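Local coordinates for phage-like element PBSX protein XepA (Bacillus subtilis, PDB 6IA5) that is of unknown function, does not seem to take part in host cell lysis, and assembles as a pentamer, at residues E[93-101]-E[112-123]. Residues are numbered along the deposited sequence; the frame is centred on the assembly and turned at random. Where two conformers were deposited one is given.
Sequences WTTTAAVNV and VYLSKRYYRFRY. With ACT (acetate ion), chain B.
Strand 94-101, an edge strand of its four-stranded antiparallel sheet within the chain, and strand 118-125 flank strand 80-87, with Trp93 and Tyr119 8.7 Å apart between CA atoms; strand 107-113 belongs to the other sheet. Trp93 buries the most surface, and Arg120 is its main partner. The Arg120 guanidinium lies flat over one face of the indole, planes 7° apart. Its CZ sits 3.6 Å from the centroid of the Trp93 five-membered ring, a cation-pi contact. Arg120 CD lies 3.7 Å from the centroid of the Trp93 six-membered ring, a CH-pi contact. The Arg120 side chain leaves with CG between the backbone N and the carbonyl carbon (chi1 77°), then runs extended to NE along the indole. Glu85, between the two strands, forms salt bridges with Arg120 and Arg122. Trp93 CH2 also meets Tyr118 CB at 3.7 Å. Lys116 NZ donates to Thr94 OG1 at 2.8 Å and to acetate OXT at 3.1 Å; the acetate probably comes from the crystallisation liquor. Across the sheets, Val112 CG1 touches Thr96 CG2 at 3.6 Å, and its CG2 meets the methyl of Ala97. Val101 CG2 packs at the Tyr123 ring edge, 3.8 Å from CE2. Thr96 and Ala97 face Ile84 in a classic beta bulge, where the edge strand of this two-sheet antiparallel beta-sandwich domain turns a corner.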
# COMPACT_ATOMS: atom_id res chain seq x y z
N TRP E 93 -11.06 -25.05 29.48
CA TRP E 93 -10.00 -24.60 28.58
C TRP E 93 -10.44 -24.80 27.13
O TRP E 93 -11.02 -25.82 26.79
CB TRP E 93 -8.70 -25.34 28.90
CG TRP E 93 -8.15 -24.89 30.22
CD1 TRP E 93 -8.43 -25.42 31.45
CD2 TRP E 93 -7.31 -23.74 30.46
NE1 TRP E 93 -7.80 -24.70 32.44
CE2 TRP E 93 -7.11 -23.66 31.86
CE3 TRP E 93 -6.70 -22.78 29.63
CZ2 TRP E 93 -6.31 -22.67 32.44
CZ3 TRP E 93 -5.92 -21.79 30.22
CH2 TRP E 93 -5.74 -21.73 31.60
N THR E 94 -10.15 -23.81 26.26
CA THR E 94 -10.26 -24.03 24.83
C THR E 94 -8.86 -23.92 24.20
O THR E 94 -8.02 -23.19 24.71
CB THR E 94 -11.27 -23.06 24.20
OG1 THR E 94 -10.83 -21.75 24.54
CG2 THR E 94 -12.68 -23.27 24.73
N THR E 95 -8.63 -24.66 23.11
CA THR E 95 -7.35 -24.68 22.44
C THR E 95 -7.29 -23.56 21.42
O THR E 95 -8.14 -23.52 20.52
CB THR E 95 -7.13 -26.01 21.70
OG1 THR E 95 -7.29 -27.03 22.69
CG2 THR E 95 -5.75 -26.10 21.10
N THR E 96 -6.29 -22.68 21.52
CA THR E 96 -6.18 -21.59 20.56
C THR E 96 -5.20 -21.98 19.45
O THR E 96 -5.37 -21.57 18.31
CB THR E 96 -5.68 -20.30 21.22
OG1 THR E 96 -6.53 -20.04 22.33
CG2 THR E 96 -5.63 -19.12 20.27
N ALA E 97 -4.18 -22.77 19.81
CA ALA E 97 -3.21 -23.19 18.81
C ALA E 97 -2.67 -24.56 19.19
O ALA E 97 -2.64 -24.89 20.37
CB ALA E 97 -2.07 -22.19 18.68
N ALA E 98 -2.22 -25.30 18.17
CA ALA E 98 -1.67 -26.63 18.39
C ALA E 98 -0.61 -26.87 17.33
O ALA E 98 -0.83 -26.59 16.15
CB ALA E 98 -2.79 -27.65 18.28
N VAL E 99 0.57 -27.36 17.76
CA VAL E 99 1.64 -27.63 16.83
C VAL E 99 2.20 -29.02 17.13
O VAL E 99 2.44 -29.36 18.29
CB VAL E 99 2.74 -26.55 16.88
CG1 VAL E 99 2.25 -25.21 16.35
CG2 VAL E 99 3.38 -26.40 18.27
N ASN E 100 2.40 -29.80 16.06
CA ASN E 100 3.12 -31.06 16.15
C ASN E 100 4.60 -30.81 16.38
O ASN E 100 5.19 -29.97 15.74
CB ASN E 100 2.86 -31.97 14.95
CG ASN E 100 1.40 -32.38 14.91
OD1 ASN E 100 0.72 -32.06 13.94
ND2 ASN E 100 0.90 -33.02 15.96
N VAL E 101 5.18 -31.55 17.32
CA VAL E 101 6.60 -31.42 17.62
C VAL E 101 7.26 -32.73 17.18
O VAL E 101 7.02 -33.77 17.80
CB VAL E 101 6.79 -31.13 19.11
CG1 VAL E 101 8.25 -31.07 19.51
CG2 VAL E 101 6.06 -29.86 19.53
N VAL E 112 0.69 -15.92 19.70
CA VAL E 112 -0.75 -16.04 19.85
C VAL E 112 -1.23 -14.86 20.68
O VAL E 112 -0.76 -14.66 21.80
CB VAL E 112 -1.10 -17.38 20.52
CG1 VAL E 112 -2.56 -17.43 20.97
CG2 VAL E 112 -0.74 -18.56 19.63
N TYR E 113 -2.14 -14.06 20.10
CA TYR E 113 -2.70 -12.89 20.77
C TYR E 113 -3.89 -13.38 21.59
O TYR E 113 -4.78 -14.03 21.04
CB TYR E 113 -3.04 -11.79 19.76
CG TYR E 113 -1.80 -11.12 19.22
CD1 TYR E 113 -0.99 -11.75 18.28
CD2 TYR E 113 -1.38 -9.89 19.72
CE1 TYR E 113 0.18 -11.16 17.80
CE2 TYR E 113 -0.21 -9.29 19.26
CZ TYR E 113 0.56 -9.92 18.29
OH TYR E 113 1.71 -9.34 17.85
N LEU E 114 -3.88 -13.07 22.89
CA LEU E 114 -4.78 -13.70 23.83
C LEU E 114 -6.07 -12.88 23.95
O LEU E 114 -6.05 -11.66 23.76
CB LEU E 114 -4.06 -13.78 25.18
CG LEU E 114 -2.81 -14.67 25.17
CD1 LEU E 114 -2.05 -14.49 26.47
CD2 LEU E 114 -3.19 -16.14 24.94
N SER E 115 -7.16 -13.55 24.33
CA SER E 115 -8.41 -12.82 24.56
C SER E 115 -9.07 -13.17 25.90
O SER E 115 -9.65 -12.28 26.51
CB SER E 115 -9.37 -12.92 23.41
OG SER E 115 -9.30 -14.21 22.84
N LYS E 116 -8.96 -14.42 26.36
CA LYS E 116 -9.58 -14.77 27.63
C LYS E 116 -8.62 -14.39 28.76
O LYS E 116 -7.49 -14.01 28.50
CB LYS E 116 -9.91 -16.26 27.65
CG LYS E 116 -10.73 -16.72 26.45
CD LYS E 116 -11.29 -18.10 26.60
CE LYS E 116 -12.16 -18.43 25.40
NZ LYS E 116 -12.64 -19.83 25.46
N ARG E 117 -9.06 -14.58 30.00
CA ARG E 117 -8.30 -14.11 31.14
C ARG E 117 -7.02 -14.92 31.39
O ARG E 117 -6.01 -14.36 31.79
CB ARG E 117 -9.20 -14.02 32.37
CG ARG E 117 -8.46 -13.52 33.60
CD ARG E 117 -9.41 -13.17 34.71
NE ARG E 117 -8.57 -12.87 35.85
CZ ARG E 117 -9.02 -12.47 37.03
NH1 ARG E 117 -10.32 -12.38 37.26
NH2 ARG E 117 -8.17 -12.19 38.00
N TYR E 118 -7.07 -16.24 31.18
CA TYR E 118 -6.00 -17.15 31.57
C TYR E 118 -5.47 -17.87 30.33
O TYR E 118 -6.24 -18.20 29.43
CB TYR E 118 -6.51 -18.22 32.55
CG TYR E 118 -7.10 -17.64 33.81
CD1 TYR E 118 -6.30 -17.35 34.90
CD2 TYR E 118 -8.46 -17.36 33.90
CE1 TYR E 118 -6.83 -16.80 36.06
CE2 TYR E 118 -9.01 -16.81 35.05
CZ TYR E 118 -8.18 -16.55 36.13
OH TYR E 118 -8.70 -16.01 37.27
N TYR E 119 -4.15 -18.11 30.32
CA TYR E 119 -3.51 -18.88 29.26
C TYR E 119 -2.71 -20.02 29.90
O TYR E 119 -2.35 -19.93 31.08
CB TYR E 119 -2.63 -17.99 28.36
CG TYR E 119 -1.52 -17.26 29.07
CD1 TYR E 119 -1.75 -16.05 29.71
CD2 TYR E 119 -0.23 -17.78 29.12
CE1 TYR E 119 -0.75 -15.38 30.39
CE2 TYR E 119 0.79 -17.11 29.78
CZ TYR E 119 0.53 -15.90 30.42
OH TYR E 119 1.53 -15.27 31.10
N ARG E 120 -2.42 -21.06 29.10
CA ARG E 120 -1.50 -22.09 29.54
C ARG E 120 -0.96 -22.83 28.32
O ARG E 120 -1.57 -22.79 27.24
CB ARG E 120 -2.22 -23.12 30.44
CG ARG E 120 -3.09 -24.10 29.66
CD ARG E 120 -3.73 -25.13 30.59
NE ARG E 120 -4.56 -26.04 29.82
CZ ARG E 120 -5.36 -26.97 30.36
NH1 ARG E 120 -5.39 -27.12 31.67
NH2 ARG E 120 -6.13 -27.72 29.59
N PHE E 121 0.19 -23.48 28.51
CA PHE E 121 0.67 -24.49 27.60
C PHE E 121 0.29 -25.86 28.16
O PHE E 121 0.36 -26.08 29.37
CB PHE E 121 2.20 -24.42 27.47
CG PHE E 121 2.72 -23.26 26.65
CD1 PHE E 121 1.86 -22.28 26.15
CD2 PHE E 121 4.08 -23.14 26.39
CE1 PHE E 121 2.36 -21.21 25.41
CE2 PHE E 121 4.57 -22.06 25.66
CZ PHE E 121 3.71 -21.10 25.18
N ARG E 122 -0.09 -26.76 27.25
CA ARG E 122 -0.30 -28.16 27.58
C ARG E 122 0.42 -28.96 26.50
O ARG E 122 0.16 -28.79 25.31
CB ARG E 122 -1.81 -28.47 27.67
CG ARG E 122 -2.14 -29.91 28.02
CD ARG E 122 -3.64 -30.14 28.25
NE ARG E 122 -4.44 -29.82 27.08
CZ ARG E 122 -4.66 -30.61 26.02
NH1 ARG E 122 -4.20 -31.86 26.01
NH2 ARG E 122 -5.31 -30.16 24.96
N TYR E 123 1.35 -29.82 26.92
CA TYR E 123 2.13 -30.62 26.00
C TYR E 123 1.79 -32.10 26.21
O TYR E 123 1.93 -32.59 27.32
CB TYR E 123 3.62 -30.40 26.25
CG TYR E 123 4.48 -31.08 25.22
CD1 TYR E 123 4.77 -32.44 25.30
CD2 TYR E 123 4.97 -30.38 24.13
CE1 TYR E 123 5.54 -33.07 24.34
CE2 TYR E 123 5.73 -31.00 23.14
CZ TYR E 123 6.02 -32.35 23.26
OH TYR E 123 6.76 -32.98 22.30
C ACT B . -14.15 -20.68 28.97
O ACT B . -14.04 -20.68 30.23
OXT ACT B . -13.73 -19.72 28.33
CH3 ACT B . -14.78 -21.81 28.17